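Local atomic coordinates of NADH oxidase (Thermus thermophilus, PDB entry 6RVB), a protein that reduces coenzyme A disulfide with electrons from NADH, using FAD as its cofactor. Residues A262-E267 with V282-H287; M253-G258 with M269-E274. One frame throughout, in Å; residues are numbered along the deposited sequence.

Interaction 1 of 2, residues A262-E267 with V282-H287; sequences AIATDE and VAESFH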
# COMPACT_ATOMS: atom_id res chain seq x y z
N ALA A 262 27.82 -13.76 -6.95
CA ALA A 262 27.29 -13.10 -8.10
C ALA A 262 28.36 -12.15 -8.65
O ALA A 262 29.36 -11.87 -7.97
CB ALA A 262 26.11 -12.40 -7.71
N ILE A 263 28.19 -11.66 -9.89
CA ILE A 263 29.16 -10.72 -10.48
C ILE A 263 29.11 -9.44 -9.70
O ILE A 263 28.05 -9.00 -9.35
CB ILE A 263 28.81 -10.40 -11.91
CG1 ILE A 263 29.13 -11.55 -12.84
CG2 ILE A 263 29.55 -9.20 -12.35
CD1 ILE A 263 28.52 -11.44 -14.11
N ALA A 264 30.27 -8.86 -9.41
CA ALA A 264 30.40 -7.58 -8.69
C ALA A 264 30.12 -6.39 -9.58
O ALA A 264 30.43 -6.44 -10.75
CB ALA A 264 31.72 -7.48 -8.20
N THR A 265 29.53 -5.34 -9.06
CA THR A 265 29.19 -4.16 -9.89
C THR A 265 29.28 -2.85 -9.11
O THR A 265 29.19 -2.88 -7.90
CB THR A 265 27.74 -4.22 -10.57
OG1 THR A 265 26.69 -3.94 -9.64
CG2 THR A 265 27.52 -5.53 -11.20
N ASP A 266 29.43 -1.74 -9.81
CA ASP A 266 29.27 -0.42 -9.23
C ASP A 266 27.92 0.20 -9.49
O ASP A 266 27.05 -0.47 -10.01
CB ASP A 266 30.40 0.50 -9.66
CG ASP A 266 30.43 0.77 -11.12
OD1 ASP A 266 29.50 0.43 -11.81
OD2 ASP A 266 31.42 1.39 -11.56
N GLU A 267 27.72 1.46 -9.12
CA GLU A 267 26.42 2.09 -9.27
C GLU A 267 26.12 2.28 -10.75
O GLU A 267 25.10 2.79 -11.11
CB GLU A 267 26.32 3.42 -8.53
CG GLU A 267 26.66 3.47 -7.07
CD GLU A 267 26.46 4.86 -6.46
OE1 GLU A 267 26.52 4.96 -5.22
OE2 GLU A 267 26.23 5.86 -7.18
N VAL A 282 22.40 -12.47 -12.25
CA VAL A 282 23.78 -12.87 -12.18
C VAL A 282 24.55 -11.80 -11.43
O VAL A 282 25.74 -11.95 -11.20
CB VAL A 282 24.32 -12.92 -13.60
CG1 VAL A 282 24.26 -11.59 -14.21
CG2 VAL A 282 25.70 -13.33 -13.65
N ALA A 283 23.91 -10.71 -11.02
CA ALA A 283 24.65 -9.57 -10.45
C ALA A 283 24.33 -9.17 -9.02
O ALA A 283 23.19 -9.19 -8.61
CB ALA A 283 24.47 -8.44 -11.30
N GLU A 284 25.34 -8.82 -8.25
CA GLU A 284 25.16 -8.39 -6.87
C GLU A 284 24.55 -6.99 -6.88
O GLU A 284 24.65 -6.27 -7.84
CB GLU A 284 26.48 -8.23 -6.15
CG GLU A 284 27.32 -9.43 -5.99
CD GLU A 284 28.61 -9.15 -5.20
OE1 GLU A 284 29.00 -10.08 -4.42
OE2 GLU A 284 29.22 -8.02 -5.35
N SER A 285 23.91 -6.61 -5.79
CA SER A 285 23.37 -5.26 -5.61
C SER A 285 23.76 -4.78 -4.21
O SER A 285 24.03 -5.60 -3.30
CB SER A 285 21.85 -5.21 -5.77
OG SER A 285 21.36 -5.83 -6.96
N PHE A 286 23.81 -3.47 -4.03
CA PHE A 286 24.19 -2.94 -2.72
C PHE A 286 23.07 -2.91 -1.76
O PHE A 286 22.07 -2.30 -2.02
CB PHE A 286 24.71 -1.55 -2.86
CG PHE A 286 25.12 -0.90 -1.58
CD1 PHE A 286 26.31 -1.23 -0.95
CD2 PHE A 286 24.40 0.15 -1.06
CE1 PHE A 286 26.72 -0.57 0.20
CE2 PHE A 286 24.84 0.80 0.06
CZ PHE A 286 26.00 0.42 0.68
N HIS A 287 23.21 -3.58 -0.64
CA HIS A 287 22.11 -3.57 0.31
C HIS A 287 22.18 -2.41 1.21
O HIS A 287 23.13 -2.22 1.92
CB HIS A 287 22.13 -4.80 1.16
CG HIS A 287 20.85 -5.06 1.88
ND1 HIS A 287 20.09 -6.18 1.64
CD2 HIS A 287 20.25 -4.40 2.88
CE1 HIS A 287 19.04 -6.17 2.44
NE2 HIS A 287 19.11 -5.09 3.19
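Ile263 and Ala283 form a single beta bridge, their CA atoms 4.7 Å apart, and two main-chain hydrogen bonds define it. Ile263 N donates to Val282 O at 2.8 Å with an N-H...O angle of 161°. Glu284 N donates to Ile263 O at 2.9 Å and is almost straight, at 177°. Because Ile263 bonds to the residues before and after Ala283, the pattern is that of a parallel bridge, and it does not continue into a regular ladder.

Apolar contacts flank the bridge. Ile263 CD1 approaches Val282 CG2 at 3.4 Å, the two branched side chains crossing obliquely. Ala262 points its CB toward the other segment, where it lies 3.6 Å from Glu284 CG and also rests near Val282 O. Thr265 adds a looser touch, its CG2 standing 4.2 Å from Ala283 CB.

The Glu284 side chain packs along 262-267 largely through its aliphatic part. With CG anti to the carbonyl carbon (chi1 -62°), CG lies beside Ile263 O and Ala262 CB. The chain beyond CG is extended. At the carboxylate the two oxygens part: OE2 reaches Ala264 CA at 3.6 Å, whereas OE1 is hydrogen-bonded to Thr260 OG1. That hydroxyl also receives the amide of Ala262, which ties Glu284 to the residues just before 262-267.

In the fold, this is a buried join within the FAD-binding region. Val282 directly follows Asp281, seen to bind FAD, and its side chain is about 5 Å from the bound FAD. Helix 299-313 backs the second segment: His305 touches Ala283 and hydrogen-bonds Ser285 OG, and Val301 packs on Ser285. Beyond the bridge the chain enters strand 285-287, which pairs antiparallel with strand 292-294.

Interaction 2 of 2, residues M253-G258 with M269-E274; sequences MGVALG and MRTNLE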
# COMPACT_ATOMS: atom_id res chain seq x y z
N MET A 253 36.13 -15.14 -18.75
CA MET A 253 36.66 -13.95 -19.38
C MET A 253 37.33 -13.05 -18.39
O MET A 253 37.86 -12.02 -18.76
CB MET A 253 35.60 -13.23 -20.17
CG MET A 253 34.48 -12.72 -19.41
SD MET A 253 33.45 -11.70 -20.46
CE MET A 253 34.36 -10.18 -20.58
N GLY A 254 37.36 -13.47 -17.12
CA GLY A 254 38.02 -12.73 -16.06
C GLY A 254 37.33 -11.53 -15.43
O GLY A 254 38.01 -10.60 -14.97
N VAL A 255 36.01 -11.56 -15.45
CA VAL A 255 35.16 -10.68 -14.65
C VAL A 255 35.21 -11.08 -13.13
O VAL A 255 35.20 -12.24 -12.81
CB VAL A 255 33.71 -10.79 -15.14
CG1 VAL A 255 32.76 -10.13 -14.20
CG2 VAL A 255 33.58 -10.24 -16.51
N ALA A 256 35.33 -10.15 -12.22
CA ALA A 256 35.34 -10.47 -10.81
C ALA A 256 34.01 -10.80 -10.23
O ALA A 256 33.01 -10.17 -10.53
CB ALA A 256 35.88 -9.41 -10.07
N LEU A 257 34.03 -11.80 -9.35
CA LEU A 257 32.86 -12.14 -8.58
C LEU A 257 32.92 -11.45 -7.22
O LEU A 257 34.00 -11.20 -6.69
CB LEU A 257 32.71 -13.63 -8.43
CG LEU A 257 32.61 -14.37 -9.73
CD1 LEU A 257 32.27 -15.84 -9.45
CD2 LEU A 257 31.56 -13.70 -10.58
N GLY A 258 31.76 -11.11 -6.68
CA GLY A 258 31.71 -10.47 -5.39
C GLY A 258 31.65 -11.54 -4.33
O GLY A 258 31.64 -12.70 -4.64
N MET A 269 26.58 -0.21 -12.90
CA MET A 269 26.49 -1.57 -13.37
C MET A 269 27.77 -2.06 -14.08
O MET A 269 27.74 -3.01 -14.81
CB MET A 269 25.21 -1.70 -14.21
CG MET A 269 23.97 -1.35 -13.38
SD MET A 269 23.70 -2.57 -12.15
CE MET A 269 24.28 -1.63 -10.80
N ARG A 270 28.90 -1.42 -13.83
CA ARG A 270 30.12 -1.82 -14.46
C ARG A 270 30.89 -2.89 -13.74
O ARG A 270 31.01 -2.86 -12.55
CB ARG A 270 31.03 -0.65 -14.59
CG ARG A 270 32.13 -0.90 -15.82
CD ARG A 270 32.71 0.44 -16.60
NE ARG A 270 33.45 1.33 -15.67
CZ ARG A 270 32.85 2.07 -14.78
NH1 ARG A 270 31.55 2.03 -14.76
NH2 ARG A 270 33.53 2.80 -13.93
N THR A 271 31.43 -3.84 -14.47
CA THR A 271 32.28 -4.84 -13.86
C THR A 271 33.69 -4.33 -13.77
O THR A 271 33.98 -3.18 -14.05
CB THR A 271 32.29 -6.14 -14.63
OG1 THR A 271 32.86 -5.96 -15.92
CG2 THR A 271 30.92 -6.60 -14.84
N ASN A 272 34.58 -5.20 -13.37
CA ASN A 272 35.96 -4.83 -13.24
C ASN A 272 36.62 -4.61 -14.60
O ASN A 272 37.68 -4.10 -14.66
CB ASN A 272 36.73 -5.89 -12.48
CG ASN A 272 36.72 -7.21 -13.19
OD1 ASN A 272 37.71 -7.69 -13.68
ND2 ASN A 272 35.56 -7.77 -13.32
N LEU A 273 36.04 -5.01 -15.71
CA LEU A 273 36.65 -4.77 -17.00
C LEU A 273 36.04 -3.61 -17.72
O LEU A 273 34.79 -3.47 -17.72
CB LEU A 273 36.43 -5.99 -17.86
CG LEU A 273 36.95 -7.30 -17.23
CD1 LEU A 273 36.83 -8.42 -18.16
CD2 LEU A 273 38.29 -7.19 -16.86
N GLU A 274 36.89 -2.79 -18.37
CA GLU A 274 36.36 -1.59 -19.14
C GLU A 274 35.49 -2.13 -20.22
O GLU A 274 35.92 -3.07 -20.81
CB GLU A 274 37.44 -0.77 -19.86
CG GLU A 274 38.05 0.47 -19.15
CD GLU A 274 37.01 1.55 -18.68
OE1 GLU A 274 37.40 2.36 -17.77
OE2 GLU A 274 35.83 1.61 -19.18
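Leu273 points its CB toward the first segment, and its two methyls divide the work of reaching Met253, Gly254 and Val255. CD1 meets Met253 CE at 3.9 Å and Val255 CG2 at 4.1 Å, while CD2 rests near Gly254 O at 3.9 Å. The Met253 and Val255 side chains both lie at a slant to that of Leu273. For Met253 the approach depends on a bend at chi3 (-77°), which brings the terminal methyl back to the leucine.

Val255 uses its other branch differently. CG1, anti to the backbone N (chi1 169°), stands 4.0 Å from Thr271 CG2, and these two side chains cross at about a right angle. Asn272 also points its CB toward the first segment, and its CG lies 3.9 Å from Ala256 CB, at the more exposed margin.

Gly254 leaves helix 248-252 through a Schellman motif, with positive phi (80°), and this turn delivers Val255 to the second segment. Thr271 OG1 is hydrogen-bonded to Val276 O and accepts a weak bond from Leu273 N at 3.3 Å.

Chemically, the side-chain contact is mainly methyl against methyl, with Leu273 also resting on main-chain carbonyls and Asn272 at the exposed edge. Val276 of strand 276-278 touches Met253 and Val255 too, which implies hydrophobic adhesion between the helix exit and the approach to that strand.

Overall arrangement
From the N terminus, the chain leaves helix 248-252 into 253-258, passes through 262-267 and 269-274, forms strand 276-278, and reaches 282-287. Interaction 2 closes a loop with ten residues between its segments, and interaction 1 one with fourteen. The segments alternate, so the two closures cross rather than nest. Residues 262-267 lie inside the first loop and connect it to the second: Ala264 N lies 3.2 Å from Ala256 O, a probable hydrogen bond. Interaction 2 ties the exit of helix 248-252 to the chain just before strand 276-278, and interaction 1 ties 262-267 to the chain just after it; within this chain the strand is outermost in a five-stranded parallel sheet.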